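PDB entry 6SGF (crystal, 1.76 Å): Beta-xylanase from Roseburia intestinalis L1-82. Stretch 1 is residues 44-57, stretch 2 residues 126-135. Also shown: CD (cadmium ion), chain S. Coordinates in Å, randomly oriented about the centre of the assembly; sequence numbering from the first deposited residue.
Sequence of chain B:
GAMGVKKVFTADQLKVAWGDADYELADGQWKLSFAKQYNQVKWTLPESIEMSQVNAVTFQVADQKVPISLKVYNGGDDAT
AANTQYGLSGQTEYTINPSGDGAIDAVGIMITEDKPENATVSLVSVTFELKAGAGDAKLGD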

# COMPACT_ATOMS: atom_id res chain seq x y z
N THR B 44 5.08 1.60 -14.99
CA THR B 44 5.57 2.96 -14.97
C THR B 44 5.23 3.64 -13.65
O THR B 44 4.16 3.42 -13.07
CB THR B 44 4.94 3.78 -16.12
OG1 THR B 44 5.11 3.08 -17.37
CG2 THR B 44 5.62 5.17 -16.20
N LEU B 45 6.17 4.44 -13.16
CA LEU B 45 5.93 5.20 -11.94
C LEU B 45 5.13 6.46 -12.26
O LEU B 45 5.25 7.01 -13.36
CB LEU B 45 7.25 5.57 -11.29
CG LEU B 45 8.17 4.42 -10.84
CD1 LEU B 45 9.35 5.09 -10.13
CD2 LEU B 45 7.40 3.44 -9.95
N PRO B 46 4.30 6.94 -11.34
CA PRO B 46 3.56 8.18 -11.62
C PRO B 46 4.47 9.38 -11.91
O PRO B 46 4.04 10.33 -12.57
CB PRO B 46 2.71 8.39 -10.36
CG PRO B 46 2.68 7.08 -9.68
CD PRO B 46 3.96 6.38 -10.02
N GLU B 47 5.71 9.35 -11.43
CA GLU B 47 6.66 10.46 -11.54
C GLU B 47 8.03 9.83 -11.50
O GLU B 47 8.20 8.87 -10.77
CB GLU B 47 6.46 11.39 -10.35
CG GLU B 47 6.90 10.68 -9.02
CD GLU B 47 5.73 10.57 -8.05
OE1 GLU B 47 4.64 10.15 -8.53
OE2 GLU B 47 5.88 10.93 -6.86
N SER B 48 8.97 10.24 -12.32
CA SER B 48 10.26 9.60 -12.16
C SER B 48 11.02 10.25 -11.01
O SER B 48 10.67 11.33 -10.53
CB SER B 48 10.96 9.50 -13.50
OG SER B 48 10.70 10.64 -14.32
N ILE B 49 11.91 9.45 -10.46
CA ILE B 49 12.73 9.75 -9.29
C ILE B 49 14.16 9.59 -9.77
O ILE B 49 14.47 8.60 -10.45
CB ILE B 49 12.42 8.77 -8.15
CG1 ILE B 49 10.92 8.77 -7.85
CG2 ILE B 49 13.24 9.08 -6.95
CD1 ILE B 49 10.40 7.53 -7.10
N GLU B 50 14.99 10.58 -9.49
CA GLU B 50 16.38 10.51 -9.89
C GLU B 50 17.05 9.35 -9.20
O GLU B 50 17.00 9.20 -7.97
CB GLU B 50 17.11 11.80 -9.55
CG GLU B 50 16.65 13.03 -10.33
CD GLU B 50 16.77 12.84 -11.82
OE1 GLU B 50 17.79 12.23 -12.25
OE2 GLU B 50 15.86 13.27 -12.55
N MET B 51 17.77 8.58 -9.98
CA MET B 51 18.46 7.45 -9.40
C MET B 51 19.43 7.88 -8.29
O MET B 51 19.53 7.17 -7.29
CB MET B 51 19.24 6.70 -10.47
CG MET B 51 20.25 5.71 -9.88
SD MET B 51 19.25 4.28 -9.47
CE MET B 51 19.18 3.49 -11.05
N SER B 52 20.20 8.96 -8.47
CA SER B 52 21.21 9.25 -7.45
C SER B 52 20.59 9.57 -6.10
O SER B 52 21.32 9.64 -5.10
CB SER B 52 22.14 10.42 -7.77
OG SER B 52 21.67 11.64 -7.16
N GLN B 53 19.27 9.87 -6.05
CA GLN B 53 18.63 10.22 -4.78
C GLN B 53 18.11 9.01 -4.00
O GLN B 53 17.65 9.18 -2.87
CB GLN B 53 17.39 11.14 -4.94
CG GLN B 53 17.50 12.41 -5.75
CD GLN B 53 16.10 13.03 -5.99
OE1 GLN B 53 15.83 14.16 -5.58
NE2 GLN B 53 15.21 12.27 -6.63
N VAL B 54 18.12 7.81 -4.57
CA VAL B 54 17.40 6.68 -3.98
C VAL B 54 18.36 5.77 -3.24
O VAL B 54 19.36 5.30 -3.81
CB VAL B 54 16.63 5.90 -5.07
CG1 VAL B 54 15.97 4.68 -4.47
CG2 VAL B 54 15.60 6.79 -5.73
N ASN B 55 18.05 5.49 -1.98
CA ASN B 55 18.85 4.53 -1.23
C ASN B 55 18.33 3.11 -1.41
O ASN B 55 19.12 2.18 -1.56
CB ASN B 55 18.86 4.86 0.26
CG ASN B 55 19.91 4.08 0.99
OD1 ASN B 55 21.09 4.12 0.62
ND2 ASN B 55 19.50 3.33 2.00
N ALA B 56 17.01 2.92 -1.43
CA ALA B 56 16.46 1.58 -1.41
C ALA B 56 15.11 1.61 -2.10
O ALA B 56 14.36 2.59 -2.00
CB ALA B 56 16.31 1.08 0.05
N VAL B 57 14.81 0.51 -2.80
CA VAL B 57 13.49 0.27 -3.38
C VAL B 57 12.96 -1.03 -2.77
O VAL B 57 13.57 -2.09 -2.93
CB VAL B 57 13.54 0.17 -4.91
CG1 VAL B 57 12.13 0.01 -5.46
CG2 VAL B 57 14.20 1.41 -5.55
CD CD S . 14.46 3.39 6.33
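Stretch 2, residues 126-135: VTFELKAGAG

Stretch 2 lies on stretch 1 as an antiparallel β-strand neighbour, joined by backbone hydrogen bonds around a β-bulge and packed largely round the buried Phe-128. Its extended residues, Val-126 to Leu-130, run against Val-54 to Val-57, and a type II turn from Lys-131 to Ala-134 follows, with Gly-133 at positive phi, where glycine is favoured. Ala-56 and Glu-129 form a hydrogen-bonded pair, Glu-129 N giving to Ala-56 O (2.9 Å) and Ala-56 N to Glu-129 O (3.2 Å). The bulge lets that same Glu-129 O also accept from Asn-55 N (2.8 Å), shifting the register by one, so that Val-54 pairs with Leu-130. Beyond it, Lys-131 N donates to Gln-53 O (2.9 Å), and the extended lysine side chain carries NZ to Ser-52 O (2.9 Å), giving its charge a carbonyl partner at the exposed end.

Phe-128 shares a sheet face with Val-57. Its flat ring offers two apolar faces: Ile-49 CD1 lies 3.8 Å from the Phe-128 ring centroid over one, Val-57 CG1 4.2 Å from it over the other. Val-57 CG1 also meets Val-126 CG1 at 3.6 Å. Leu-45 CD1 reaches Phe-128 CZ at 3.5 Å. On the face of Ala-56, Glu-129 binds the cadmium ion through both carboxylate oxygens, OE1 at 2.5 Å and OE2 at 2.6 Å from the metal.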

# COMPACT_ATOMS: atom_id res chain seq x y z
N VAL B 126 5.19 -0.56 -3.90
CA VAL B 126 6.62 -0.31 -4.10
C VAL B 126 6.97 0.99 -3.41
O VAL B 126 6.28 2.00 -3.58
CB VAL B 126 6.99 -0.26 -5.59
CG1 VAL B 126 8.51 -0.06 -5.73
CG2 VAL B 126 6.51 -1.53 -6.30
N THR B 127 8.02 0.96 -2.59
CA THR B 127 8.45 2.08 -1.78
C THR B 127 9.86 2.51 -2.16
O THR B 127 10.76 1.67 -2.23
CB THR B 127 8.45 1.72 -0.29
OG1 THR B 127 7.10 1.48 0.16
CG2 THR B 127 9.09 2.88 0.49
N PHE B 128 10.06 3.81 -2.39
CA PHE B 128 11.36 4.40 -2.65
C PHE B 128 11.79 5.19 -1.44
O PHE B 128 11.13 6.17 -1.07
CB PHE B 128 11.30 5.29 -3.87
CG PHE B 128 10.95 4.54 -5.12
CD1 PHE B 128 9.65 4.20 -5.39
CD2 PHE B 128 11.95 4.14 -5.98
CE1 PHE B 128 9.34 3.48 -6.52
CE2 PHE B 128 11.64 3.43 -7.13
CZ PHE B 128 10.33 3.08 -7.39
N GLU B 129 12.86 4.75 -0.78
CA GLU B 129 13.42 5.50 0.33
C GLU B 129 14.63 6.30 -0.15
O GLU B 129 15.59 5.72 -0.68
CB GLU B 129 13.82 4.63 1.51
CG GLU B 129 14.30 5.55 2.63
CD GLU B 129 14.22 4.93 3.97
OE1 GLU B 129 13.75 3.77 4.02
OE2 GLU B 129 14.64 5.57 4.97
N LEU B 130 14.60 7.60 0.05
CA LEU B 130 15.65 8.45 -0.48
C LEU B 130 16.83 8.47 0.49
O LEU B 130 16.70 8.19 1.68
CB LEU B 130 15.13 9.86 -0.72
CG LEU B 130 13.83 9.96 -1.52
CD1 LEU B 130 13.52 11.40 -1.82
CD2 LEU B 130 13.93 9.14 -2.81
N LYS B 131 18.00 8.77 -0.05
CA LYS B 131 19.18 8.88 0.80
C LYS B 131 19.03 10.02 1.80
O LYS B 131 18.35 11.01 1.55
CB LYS B 131 20.41 9.14 -0.07
CG LYS B 131 20.80 7.98 -0.97
CD LYS B 131 21.93 8.35 -1.92
CE LYS B 131 22.11 7.25 -2.97
NZ LYS B 131 23.07 7.62 -4.04
N ALA B 132 19.65 9.83 2.97
CA ALA B 132 19.70 10.90 3.96
C ALA B 132 20.32 12.12 3.29
O ALA B 132 21.26 12.00 2.51
CB ALA B 132 20.53 10.47 5.17
N GLY B 133 19.76 13.30 3.56
CA GLY B 133 20.26 14.50 2.92
C GLY B 133 19.91 14.66 1.46
O GLY B 133 20.40 15.59 0.82
N ALA B 134 19.09 13.77 0.89
CA ALA B 134 18.72 13.88 -0.51
C ALA B 134 17.43 14.67 -0.73
O ALA B 134 17.12 15.00 -1.88
CB ALA B 134 18.58 12.49 -1.14
N GLY B 135 16.70 14.97 0.33
CA GLY B 135 15.56 15.87 0.23
C GLY B 135 14.34 15.23 -0.38
O GLY B 135 13.24 15.34 0.17